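Local coordinates for protein F420-reducing hydrogenase, subunit beta (Methanothermobacter marburgensis, PDB 4OMF) that forms the FAD- and iron-sulfur-cluster-binding subunit of a hydrogenase that reduces coenzyme F420, probably carrying electrons from hydrogen oxidation to that coenzyme, at residues V10-T15 and F239-I244; G26-G31 and S217-R222; T30-Y35 and K231-A236. All blocks are in the same frame, centred on the assembly; numbering follows the deposited sequence. Where two conformers were deposited one is given.

Contact 1 (V10-T15 and F239-I244); sequences VSARST and FETKPI
Phe-239 CG and Thr-241 CG2 both stand anti to their own carbonyl carbon, and this brings the two side chains against Ser-14 and Ala-12. With chi1 at -63°, the Phe-239 ring lies beside the Ser-14 backbone, CD2 coming 3.6 Å from Ser-14 CA, while Arg-13 O sits at the ring edge, near its plane. In Thr-241 it is CG2 that touches the methyl of Ala-12 (CG2 to CB 3.9 Å).

The pairing itself is regular antiparallel beta structure. Ser-11 and Lys-242 form one hydrogen-bonded pair, Lys-242 N to Ser-11 O being 2.8 Å, and Arg-13 and Glu-240 form the next, with Glu-240 N 3.0 Å from Arg-13 O. Between them Ala-12 CA comes within 3.2 Å of Glu-240 O, a CA-H...O contact.

Two faces result. Arg-13, Glu-240 and Lys-242 share the side where Trp-216 lies, and Arg-13 NH1 bonds Gly-215 O there. Ala-12 and Thr-241 face helix 224-235, and Phe-239 reaches Phe-230 of that helix and Ile-28 and Leu-32 of helix 28-39. Strand 239-243 forms one edge of the mixed sheet within this chain; strand 8-14 separates it from strand 217-221.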
loop_
_atom_site.group_PDB
_atom_site.type_symbol
_atom_site.label_atom_id
_atom_site.label_comp_id
_atom_site.label_asym_id
_atom_site.label_seq_id
_atom_site.Cartn_x
_atom_site.Cartn_y
_atom_site.Cartn_z
ATOM N N VAL C 10 -12.540 -35.239 31.890
ATOM C CA VAL C 10 -12.231 -36.661 31.899
ATOM C C VAL C 10 -10.870 -36.906 31.250
ATOM O O VAL C 10 -10.325 -36.028 30.563
ATOM C CB VAL C 10 -13.297 -37.494 31.136
ATOM C CG1 VAL C 10 -14.669 -37.391 31.838
ATOM C CG2 VAL C 10 -13.388 -37.074 29.646
ATOM N N SER C 11 -10.340 -38.106 31.460
ATOM C CA SER C 11 -9.210 -38.592 30.673
ATOM C C SER C 11 -9.770 -39.505 29.578
ATOM O O SER C 11 -10.634 -40.339 29.867
ATOM C CB SER C 11 -8.207 -39.353 31.557
ATOM O OG SER C 11 -6.952 -39.467 30.895
ATOM N N ALA C 12 -9.315 -39.342 28.333
ATOM C CA ALA C 12 -9.908 -40.120 27.244
ATOM C C ALA C 12 -8.927 -40.501 26.150
ATOM O O ALA C 12 -7.866 -39.879 25.970
ATOM C CB ALA C 12 -11.114 -39.363 26.623
ATOM N N ARG C 13 -9.305 -41.540 25.415
ATOM C CA ARG C 13 -8.493 -42.067 24.321
ATOM C C ARG C 13 -9.410 -42.627 23.236
ATOM O O ARG C 13 -10.414 -43.275 23.534
ATOM C CB ARG C 13 -7.536 -43.145 24.850
ATOM C CG ARG C 13 -6.693 -43.878 23.817
ATOM C CD ARG C 13 -5.608 -44.686 24.527
ATOM N NE ARG C 13 -4.840 -45.571 23.650
ATOM C CZ ARG C 13 -3.850 -45.183 22.848
ATOM N NH1 ARG C 13 -3.497 -43.906 22.770
ATOM N NH2 ARG C 13 -3.219 -46.086 22.110
ATOM N N SER C 14 -9.078 -42.364 21.975
ATOM C CA SER C 14 -9.831 -42.937 20.862
ATOM C C SER C 14 -9.758 -44.462 20.927
ATOM O O SER C 14 -8.745 -44.993 21.368
ATOM C CB SER C 14 -9.266 -42.448 19.535
ATOM O OG SER C 14 -9.763 -43.241 18.476
ATOM N N THR C 15 -10.821 -45.156 20.506
ATOM C CA THR C 15 -10.809 -46.619 20.443
ATOM C C THR C 15 -10.452 -47.129 19.056
ATOM O O THR C 15 -10.389 -48.347 18.823
ATOM C CB THR C 15 -12.180 -47.232 20.825
ATOM O OG1 THR C 15 -13.200 -46.664 19.998
ATOM C CG2 THR C 15 -12.511 -46.975 22.302
ATOM N N PHE C 239 -14.794 -43.399 22.060
ATOM C CA PHE C 239 -13.808 -43.052 23.084
ATOM C C PHE C 239 -13.987 -43.885 24.343
ATOM O O PHE C 239 -15.105 -44.247 24.712
ATOM C CB PHE C 239 -13.883 -41.568 23.472
ATOM C CG PHE C 239 -13.564 -40.628 22.355
ATOM C CD1 PHE C 239 -14.571 -39.923 21.719
ATOM C CD2 PHE C 239 -12.255 -40.449 21.937
ATOM C CE1 PHE C 239 -14.280 -39.055 20.682
ATOM C CE2 PHE C 239 -11.961 -39.580 20.912
ATOM C CZ PHE C 239 -12.979 -38.889 20.278
ATOM N N GLU C 240 -12.858 -44.204 24.965
ATOM C CA GLU C 240 -12.793 -44.762 26.312
ATOM C C GLU C 240 -12.473 -43.596 27.247
ATOM O O GLU C 240 -11.623 -42.767 26.919
ATOM C CB GLU C 240 -11.714 -45.858 26.393
ATOM C CG GLU C 240 -11.613 -46.611 27.718
ATOM C CD GLU C 240 -10.361 -47.499 27.797
ATOM O OE1 GLU C 240 -9.665 -47.652 26.760
ATOM O OE2 GLU C 240 -10.067 -48.025 28.898
ATOM N N THR C 241 -13.157 -43.504 28.391
ATOM C CA THR C 241 -12.904 -42.398 29.326
ATOM C C THR C 241 -12.717 -42.869 30.766
ATOM O O THR C 241 -13.251 -43.904 31.169
ATOM C CB THR C 241 -14.056 -41.344 29.320
ATOM O OG1 THR C 241 -15.229 -41.884 29.949
ATOM C CG2 THR C 241 -14.390 -40.929 27.911
ATOM N N LYS C 242 -11.959 -42.088 31.532
ATOM C CA LYS C 242 -11.792 -42.287 32.973
ATOM C C LYS C 242 -12.009 -40.946 33.684
ATOM O O LYS C 242 -11.597 -39.901 33.163
ATOM C CB LYS C 242 -10.389 -42.833 33.293
ATOM C CG LYS C 242 -9.934 -44.009 32.422
ATOM C CD LYS C 242 -8.520 -44.516 32.778
ATOM C CE LYS C 242 -8.255 -45.874 32.118
ATOM N NZ LYS C 242 -6.902 -46.430 32.402
ATOM N N PRO C 243 -12.647 -40.959 34.871
ATOM C CA PRO C 243 -12.699 -39.729 35.674
ATOM C C PRO C 243 -11.297 -39.161 35.881
ATOM O O PRO C 243 -10.366 -39.918 36.163
ATOM C CB PRO C 243 -13.313 -40.198 37.001
ATOM C CG PRO C 243 -14.126 -41.386 36.628
ATOM C CD PRO C 243 -13.358 -42.073 35.524
ATOM N N ILE C 244 -11.145 -37.851 35.712
ATOM C CA ILE C 244 -9.831 -37.233 35.792
ATOM C C ILE C 244 -9.237 -37.353 37.209
ATOM O O ILE C 244 -8.020 -37.340 37.370
ATOM C CB ILE C 244 -9.883 -35.745 35.349
ATOM C CG1 ILE C 244 -8.484 -35.236 34.999
ATOM C CG2 ILE C 244 -10.553 -34.876 36.398
ATOM C CD1 ILE C 244 -7.819 -35.972 33.835
#

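Contact 2 (G26-G31 and S217-R222); sequences GGIVTG and STVITR. With FAD (flavin-adenine dinucleotide), chain R.
Ser-217 and Val-219 meet Gly-26 and Ile-28 without a flat side chain among the four; the one flat side-chain group of the two segments is the guanidinium of Arg-222, with Ile-220 CG2 3.6 Å above its plane, over the centre of one face. Its nitrogens are held by Ser-206 OG and by backbone carbonyls of Leu-3, Thr-5 and Val-199.

The motif at the contact is a glycine-containing turn leading into a helix N-terminus that grips the FAD diphosphate. Gly-27 is the N-cap, with a positive phi, and its N lies 2.9 Å from FAD O2P. Ile-28 N makes a weak bond to FAD O1P, which Val-29 N also reaches at 3.2 Å. The second phosphate is caught one residue later: Thr-30 gives FAD O2A both its N and its hydroxyl, OG1 standing 2.6 Å from O2A. The helix start probably adds a favourable electrostatic field for these negative oxygens.

Strand 217-221 backs this turn. Ser-217 OG lies beside its own backbone N (chi1 -66°) and accepts a bond from Gly-26 N at 2.9 Å, a second-shell hydroxyl that probably helps to position the turn whose next amides, from Gly-27 on, hold the diphosphate. Ile-28 then lies across Val-219, CG1 3.9 Å from CG2, and reaches Ala-12 and Thr-207 on the neighbouring strands. The packing is tightest next to the serine bond, where Ile-28 CG1 comes within 3.4 Å of Ser-217 CB.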
loop_
_atom_site.group_PDB
_atom_site.type_symbol
_atom_site.label_atom_id
_atom_site.label_comp_id
_atom_site.label_asym_id
_atom_site.label_seq_id
_atom_site.Cartn_x
_atom_site.Cartn_y
_atom_site.Cartn_z
ATOM N N GLY C 26 -4.402 -38.667 22.753
ATOM C CA GLY C 26 -5.519 -39.612 22.773
ATOM C C GLY C 26 -6.291 -39.704 21.457
ATOM O O GLY C 26 -7.162 -40.554 21.293
ATOM N N GLY C 27 -5.975 -38.836 20.503
ATOM C CA GLY C 27 -6.703 -38.826 19.247
ATOM C C GLY C 27 -8.094 -38.244 19.403
ATOM O O GLY C 27 -9.028 -38.622 18.695
ATOM N N ILE C 28 -8.228 -37.313 20.334
ATOM C CA ILE C 28 -9.519 -36.715 20.608
ATOM C C ILE C 28 -9.949 -35.814 19.451
ATOM O O ILE C 28 -11.112 -35.823 19.044
ATOM C CB ILE C 28 -9.490 -35.902 21.918
ATOM C CG1 ILE C 28 -8.943 -36.748 23.068
ATOM C CG2 ILE C 28 -10.874 -35.337 22.242
ATOM C CD1 ILE C 28 -9.673 -38.069 23.321
ATOM N N VAL C 29 -9.020 -35.039 18.906
ATOM C CA VAL C 29 -9.403 -34.127 17.847
ATOM C C VAL C 29 -9.806 -34.891 16.602
ATOM O O VAL C 29 -10.894 -34.672 16.058
ATOM C CB VAL C 29 -8.283 -33.147 17.489
ATOM C CG1 VAL C 29 -8.765 -32.197 16.376
ATOM C CG2 VAL C 29 -7.886 -32.370 18.739
ATOM N N THR C 30 -8.945 -35.796 16.159
ATOM C CA THR C 30 -9.239 -36.542 14.932
ATOM C C THR C 30 -10.495 -37.423 15.104
ATOM O O THR C 30 -11.361 -37.472 14.229
ATOM C CB THR C 30 -8.044 -37.422 14.501
ATOM O OG1 THR C 30 -6.914 -36.585 14.198
ATOM C CG2 THR C 30 -8.412 -38.255 13.273
ATOM N N GLY C 31 -10.583 -38.113 16.234
ATOM C CA GLY C 31 -11.727 -38.954 16.546
ATOM C C GLY C 31 -13.042 -38.187 16.620
ATOM O O GLY C 31 -14.070 -38.645 16.121
ATOM N N SER C 217 -5.687 -38.316 26.778
ATOM C CA SER C 217 -5.901 -36.861 26.744
ATOM C C SER C 217 -6.813 -36.398 27.865
ATOM O O SER C 217 -7.740 -37.111 28.240
ATOM C CB SER C 217 -6.529 -36.420 25.426
ATOM O OG SER C 217 -5.663 -36.614 24.333
ATOM N N THR C 218 -6.578 -35.182 28.351
ATOM C CA THR C 218 -7.472 -34.537 29.306
ATOM C C THR C 218 -8.487 -33.707 28.528
ATOM O O THR C 218 -8.118 -32.785 27.790
ATOM C CB THR C 218 -6.693 -33.663 30.291
ATOM O OG1 THR C 218 -5.693 -34.462 30.946
ATOM C CG2 THR C 218 -7.624 -33.046 31.315
ATOM N N VAL C 219 -9.762 -34.072 28.669
ATOM C CA VAL C 219 -10.837 -33.525 27.834
ATOM C C VAL C 219 -11.820 -32.718 28.672
ATOM O O VAL C 219 -12.480 -33.254 29.559
ATOM C CB VAL C 219 -11.620 -34.650 27.117
ATOM C CG1 VAL C 219 -12.724 -34.070 26.235
ATOM C CG2 VAL C 219 -10.681 -35.514 26.292
ATOM N N ILE C 220 -11.919 -31.437 28.362
ATOM C CA ILE C 220 -12.776 -30.516 29.099
ATOM C C ILE C 220 -13.963 -30.139 28.219
ATOM O O ILE C 220 -13.769 -29.480 27.198
ATOM C CB ILE C 220 -11.998 -29.243 29.474
ATOM C CG1 ILE C 220 -10.818 -29.574 30.393
ATOM C CG2 ILE C 220 -12.924 -28.237 30.142
ATOM C CD1 ILE C 220 -9.838 -28.414 30.538
ATOM N N THR C 221 -15.176 -30.573 28.570
ATOM C CA THR C 221 -16.345 -30.148 27.794
ATOM C C THR C 221 -16.876 -28.851 28.393
ATOM O O THR C 221 -16.850 -28.674 29.605
ATOM C CB THR C 221 -17.473 -31.218 27.752
ATOM O OG1 THR C 221 -17.811 -31.612 29.075
ATOM C CG2 THR C 221 -17.015 -32.449 26.981
ATOM N N ARG C 222 -17.339 -27.935 27.545
ATOM C CA ARG C 222 -17.695 -26.603 28.010
ATOM C C ARG C 222 -19.098 -26.151 27.590
ATOM O O ARG C 222 -19.925 -25.811 28.444
ATOM C CB ARG C 222 -16.657 -25.573 27.516
ATOM C CG ARG C 222 -15.201 -25.897 27.868
ATOM C CD ARG C 222 -14.251 -24.735 27.508
ATOM N NE ARG C 222 -12.854 -25.039 27.849
ATOM C CZ ARG C 222 -12.311 -24.829 29.044
ATOM N NH1 ARG C 222 -13.033 -24.309 30.044
ATOM N NH2 ARG C 222 -11.033 -25.140 29.248
HETATM P PA FAD R . -4.797 -35.570 16.911
HETATM O O1A FAD R . -3.321 -35.873 16.906
HETATM O O2A FAD R . -5.848 -36.592 16.593
HETATM O O5B FAD R . -5.028 -34.344 15.921
HETATM C C5B FAD R . -4.238 -33.176 16.186
HETATM C C4B FAD R . -4.969 -31.980 15.572
HETATM O O4B FAD R . -4.242 -30.786 15.869
HETATM C C3B FAD R . -5.033 -32.124 14.057
HETATM O O3B FAD R . -6.361 -31.895 13.561
HETATM C C2B FAD R . -4.104 -31.022 13.566
HETATM O O2B FAD R . -4.586 -30.461 12.335
HETATM C C1B FAD R . -4.127 -30.004 14.691
HETATM N N9A FAD R . -2.867 -29.241 14.710
HETATM C C8A FAD R . -1.630 -29.767 14.745
HETATM N N7A FAD R . -0.695 -28.787 14.769
HETATM C C5A FAD R . -1.371 -27.605 14.750
HETATM C C6A FAD R . -0.994 -26.173 14.736
HETATM N N6A FAD R . 0.309 -25.784 14.736
HETATM N N1A FAD R . -1.994 -25.278 14.727
HETATM C C2A FAD R . -3.295 -25.635 14.689
HETATM N N3A FAD R . -3.720 -26.921 14.685
HETATM C C4A FAD R . -2.800 -27.918 14.715
HETATM N N1 FAD R . -0.948 -29.766 24.679
HETATM C C2 FAD R . -0.862 -29.559 26.053
HETATM O O2 FAD R . -1.301 -30.438 26.822
HETATM N N3 FAD R . -0.249 -28.407 26.525
HETATM C C4 FAD R . 0.225 -27.446 25.655
HETATM O O4 FAD R . 0.734 -26.404 26.124
HETATM C C4X FAD R . 0.727 -27.929 24.389
HETATM N N5 FAD R . 1.341 -26.896 23.516
HETATM C C5X FAD R . 0.746 -26.870 22.174
HETATM C C6 FAD R . 1.252 -25.869 21.329
HETATM C C7 FAD R . 0.928 -25.876 19.967
HETATM C C7M FAD R . 1.460 -24.787 19.045
HETATM C C8 FAD R . 0.118 -26.901 19.481
HETATM C C8M FAD R . -0.300 -27.024 18.028
HETATM C C9 FAD R . -0.381 -27.919 20.322
HETATM C C9A FAD R . 0.009 -27.962 21.666
HETATM N N10 FAD R . -0.567 -28.921 22.540
HETATM C C10 FAD R . -0.139 -29.022 23.851
HETATM C "C1'" FAD R . -1.676 -29.813 22.152
HETATM C "C2'" FAD R . -1.244 -31.177 21.681
HETATM O "O2'" FAD R . 0.055 -31.268 21.311
HETATM C "C3'" FAD R . -2.159 -31.776 20.892
HETATM O "O3'" FAD R . -2.251 -31.233 19.653
HETATM C "C4'" FAD R . -3.497 -32.115 21.528
HETATM O "O4'" FAD R . -3.339 -32.872 22.747
HETATM C "C5'" FAD R . -4.397 -32.869 20.543
HETATM O "O5'" FAD R . -3.960 -34.215 20.428
HETATM P P FAD R . -4.920 -35.350 19.837
HETATM O O1P FAD R . -6.237 -35.229 20.571
HETATM O O2P FAD R . -4.212 -36.672 19.863
HETATM O O3P FAD R . -5.167 -34.837 18.312
#

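Contact 3 (T30-Y35 and K231-A236); sequences TGLLAY and KQAVEA. With FAD (flavin-adenine dinucleotide), chain R.
Tyr-35 lays one face of its ring on the backbone of Ala-233. The CA of Ala-233 stands 4.0 Å from the centroid of the Tyr-35 ring, almost straight above it, which makes a CH-pi contact. The methyl leans over the inner end of the same ring, with Ala-233 CB 3.8 Å from Tyr-35 CD2. The ring gets there because CG is anti to the backbone N (chi1 171°), which sends it outward from helix 28-39 to the other helix.

At its far end the phenol meets Gln-232. The two side chains cross at about a right angle, the ring and amide planes being turned 81° apart, and NE2 of Gln-232 gives a hydrogen bond to Tyr-35 OH at 3.1 Å. The bond is bent, 141° at the hydrogen, and the hydroxyl sits tilted out of the amide plane. Gln-232 CB adds a carbon contact to the same oxygen, 3.5 Å from Tyr-35 OH. Ala-236, one helical turn past Gln-232, approaches the ring obliquely, its CB 4.2 Å from Tyr-35 CE1. One turn before the tyrosine, Leu-32 extends CD1 to within 4.0 Å of Ala-233 CB, so this small residue is touched by both Leu-32 and Tyr-35.

The helices run nearly perpendicular, their local axes 10.3 Å apart, and the aromatic side chain spans the interval between them. Tyr-35 also touches Leu-238 in the turn after helix 224-235, and Gln-232 packs on Ile-41 beyond the end of helix 28-39. Phe-239, at the start of strand 239-243, packs on Ala-233, so that the edge strand meets the two helices there.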
loop_
_atom_site.group_PDB
_atom_site.type_symbol
_atom_site.label_atom_id
_atom_site.label_comp_id
_atom_site.label_asym_id
_atom_site.label_seq_id
_atom_site.Cartn_x
_atom_site.Cartn_y
_atom_site.Cartn_z
ATOM N N THR C 30 -8.945 -35.796 16.159
ATOM C CA THR C 30 -9.239 -36.542 14.932
ATOM C C THR C 30 -10.495 -37.423 15.104
ATOM O O THR C 30 -11.361 -37.472 14.229
ATOM C CB THR C 30 -8.044 -37.422 14.501
ATOM O OG1 THR C 30 -6.914 -36.585 14.198
ATOM C CG2 THR C 30 -8.412 -38.255 13.273
ATOM N N GLY C 31 -10.583 -38.113 16.234
ATOM C CA GLY C 31 -11.727 -38.954 16.546
ATOM C C GLY C 31 -13.042 -38.187 16.620
ATOM O O GLY C 31 -14.070 -38.645 16.121
ATOM N N LEU C 32 -13.022 -37.013 17.229
ATOM C CA LEU C 32 -14.262 -36.270 17.406
ATOM C C LEU C 32 -14.727 -35.601 16.116
ATOM O O LEU C 32 -15.929 -35.617 15.803
ATOM C CB LEU C 32 -14.106 -35.226 18.502
ATOM C CG LEU C 32 -15.407 -34.618 19.020
ATOM C CD1 LEU C 32 -16.353 -35.685 19.574
ATOM C CD2 LEU C 32 -15.056 -33.585 20.078
ATOM N N LEU C 33 -13.789 -35.044 15.352
ATOM C CA LEU C 33 -14.125 -34.453 14.060
ATOM C C LEU C 33 -14.603 -35.544 13.118
ATOM O O LEU C 33 -15.535 -35.343 12.331
ATOM C CB LEU C 33 -12.923 -33.708 13.446
ATOM C CG LEU C 33 -12.542 -32.423 14.196
ATOM C CD1 LEU C 33 -11.239 -31.844 13.627
ATOM C CD2 LEU C 33 -13.661 -31.408 14.152
ATOM N N ALA C 34 -13.977 -36.710 13.202
ATOM C CA ALA C 34 -14.374 -37.821 12.329
ATOM C C ALA C 34 -15.781 -38.294 12.669
ATOM O O ALA C 34 -16.574 -38.616 11.785
ATOM C CB ALA C 34 -13.386 -38.982 12.435
ATOM N N TYR C 35 -16.095 -38.334 13.960
ATOM C CA TYR C 35 -17.418 -38.756 14.389
ATOM C C TYR C 35 -18.470 -37.749 13.916
ATOM O O TYR C 35 -19.525 -38.134 13.391
ATOM C CB TYR C 35 -17.476 -38.894 15.911
ATOM C CG TYR C 35 -18.874 -39.109 16.406
ATOM C CD1 TYR C 35 -19.497 -40.335 16.218
ATOM C CD2 TYR C 35 -19.582 -38.092 17.038
ATOM C CE1 TYR C 35 -20.779 -40.560 16.654
ATOM C CE2 TYR C 35 -20.879 -38.307 17.477
ATOM C CZ TYR C 35 -21.466 -39.549 17.279
ATOM O OH TYR C 35 -22.749 -39.799 17.698
ATOM N N LYS C 231 -20.139 -36.479 24.429
ATOM C CA LYS C 231 -20.859 -37.548 25.114
ATOM C C LYS C 231 -21.445 -38.553 24.119
ATOM O O LYS C 231 -21.401 -39.770 24.359
ATOM C CB LYS C 231 -21.981 -36.990 26.006
ATOM C CG LYS C 231 -21.529 -36.248 27.267
ATOM C CD LYS C 231 -20.686 -37.116 28.195
ATOM C CE LYS C 231 -20.691 -36.576 29.639
ATOM N NZ LYS C 231 -20.058 -35.220 29.770
ATOM N N GLN C 232 -22.000 -38.044 23.019
ATOM C CA GLN C 232 -22.507 -38.889 21.922
ATOM C C GLN C 232 -21.459 -39.862 21.397
ATOM O O GLN C 232 -21.760 -41.029 21.156
ATOM C CB GLN C 232 -22.994 -38.037 20.746
ATOM C CG GLN C 232 -24.463 -37.704 20.730
ATOM C CD GLN C 232 -24.840 -36.918 19.486
ATOM O OE1 GLN C 232 -25.189 -35.741 19.572
ATOM N NE2 GLN C 232 -24.744 -37.559 18.316
ATOM N N ALA C 233 -20.240 -39.360 21.175
ATOM C CA ALA C 233 -19.163 -40.178 20.623
ATOM C C ALA C 233 -18.745 -41.260 21.609
ATOM O O ALA C 233 -18.464 -42.384 21.214
ATOM C CB ALA C 233 -17.969 -39.308 20.240
ATOM N N VAL C 234 -18.711 -40.914 22.892
ATOM C CA VAL C 234 -18.383 -41.875 23.927
ATOM C C VAL C 234 -19.424 -42.971 23.956
ATOM O O VAL C 234 -19.095 -44.155 23.970
ATOM C CB VAL C 234 -18.318 -41.224 25.314
ATOM C CG1 VAL C 234 -18.095 -42.294 26.395
ATOM C CG2 VAL C 234 -17.231 -40.148 25.345
ATOM N N GLU C 235 -20.688 -42.557 23.970
ATOM C CA GLU C 235 -21.801 -43.500 24.004
ATOM C C GLU C 235 -21.746 -44.414 22.778
ATOM O O GLU C 235 -22.120 -45.580 22.848
ATOM C CB GLU C 235 -23.141 -42.750 24.084
ATOM C CG GLU C 235 -24.381 -43.628 23.930
ATOM C CD GLU C 235 -24.514 -44.697 25.011
ATOM O OE1 GLU C 235 -23.938 -44.529 26.111
ATOM O OE2 GLU C 235 -25.203 -45.715 24.757
ATOM N N ALA C 236 -21.239 -43.891 21.663
ATOM C CA ALA C 236 -21.135 -44.697 20.454
ATOM C C ALA C 236 -19.878 -45.578 20.473
ATOM O O ALA C 236 -19.626 -46.334 19.543
ATOM C CB ALA C 236 -21.148 -43.811 19.236
HETATM P PA FAD R . -4.797 -35.570 16.911
HETATM O O1A FAD R . -3.321 -35.873 16.906
HETATM O O2A FAD R . -5.848 -36.592 16.593
HETATM O O5B FAD R . -5.028 -34.344 15.921
HETATM C C5B FAD R . -4.238 -33.176 16.186
HETATM C C4B FAD R . -4.969 -31.980 15.572
HETATM O O4B FAD R . -4.242 -30.786 15.869
HETATM C C3B FAD R . -5.033 -32.124 14.057
HETATM O O3B FAD R . -6.361 -31.895 13.561
HETATM C C2B FAD R . -4.104 -31.022 13.566
HETATM O O2B FAD R . -4.586 -30.461 12.335
HETATM C C1B FAD R . -4.127 -30.004 14.691
HETATM N N9A FAD R . -2.867 -29.241 14.710
HETATM C C8A FAD R . -1.630 -29.767 14.745
HETATM N N7A FAD R . -0.695 -28.787 14.769
HETATM C C5A FAD R . -1.371 -27.605 14.750
HETATM C C6A FAD R . -0.994 -26.173 14.736
HETATM N N6A FAD R . 0.309 -25.784 14.736
HETATM N N1A FAD R . -1.994 -25.278 14.727
HETATM C C2A FAD R . -3.295 -25.635 14.689
HETATM N N3A FAD R . -3.720 -26.921 14.685
HETATM C C4A FAD R . -2.800 -27.918 14.715
HETATM N N1 FAD R . -0.948 -29.766 24.679
HETATM C C2 FAD R . -0.862 -29.559 26.053
HETATM O O2 FAD R . -1.301 -30.438 26.822
HETATM N N3 FAD R . -0.249 -28.407 26.525
HETATM C C4 FAD R . 0.225 -27.446 25.655
HETATM O O4 FAD R . 0.734 -26.404 26.124
HETATM C C4X FAD R . 0.727 -27.929 24.389
HETATM N N5 FAD R . 1.341 -26.896 23.516
HETATM C C5X FAD R . 0.746 -26.870 22.174
HETATM C C6 FAD R . 1.252 -25.869 21.329
HETATM C C7 FAD R . 0.928 -25.876 19.967
HETATM C C7M FAD R . 1.460 -24.787 19.045
HETATM C C8 FAD R . 0.118 -26.901 19.481
HETATM C C8M FAD R . -0.300 -27.024 18.028
HETATM C C9 FAD R . -0.381 -27.919 20.322
HETATM C C9A FAD R . 0.009 -27.962 21.666
HETATM N N10 FAD R . -0.567 -28.921 22.540
HETATM C C10 FAD R . -0.139 -29.022 23.851
HETATM C "C1'" FAD R . -1.676 -29.813 22.152
HETATM C "C2'" FAD R . -1.244 -31.177 21.681
HETATM O "O2'" FAD R . 0.055 -31.268 21.311
HETATM C "C3'" FAD R . -2.159 -31.776 20.892
HETATM O "O3'" FAD R . -2.251 -31.233 19.653
HETATM C "C4'" FAD R . -3.497 -32.115 21.528
HETATM O "O4'" FAD R . -3.339 -32.872 22.747
HETATM C "C5'" FAD R . -4.397 -32.869 20.543
HETATM O "O5'" FAD R . -3.960 -34.215 20.428
HETATM P P FAD R . -4.920 -35.350 19.837
HETATM O O1P FAD R . -6.237 -35.229 20.571
HETATM O O2P FAD R . -4.212 -36.672 19.863
HETATM O O3P FAD R . -5.167 -34.837 18.312
#

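In the fold
Contact 2 is wholly buried and nearest the chain's centre; contact 1, on an edge strand of the sheet, is partly buried, and contact 3 lies as far out, mostly buried but with Ala-236 exposed. Their chemistry follows: backbone pairing in contact 1, a serine hydroxyl bond and close apolar packing behind amides turned to a diphosphate in contact 2, aromatic and apolar packing with one side-chain bond in contact 3. Contacts 2 and 3 use overlapping parts of helix 28-39, sharing Thr-30 and Gly-31. Strand 217-221, helix 224-235 and strand 239-243 make a beta-alpha-beta crossover, with strand 8-14 between its two parallel strands. Phe-239 of contact 1 reaches side chains of both other contacts.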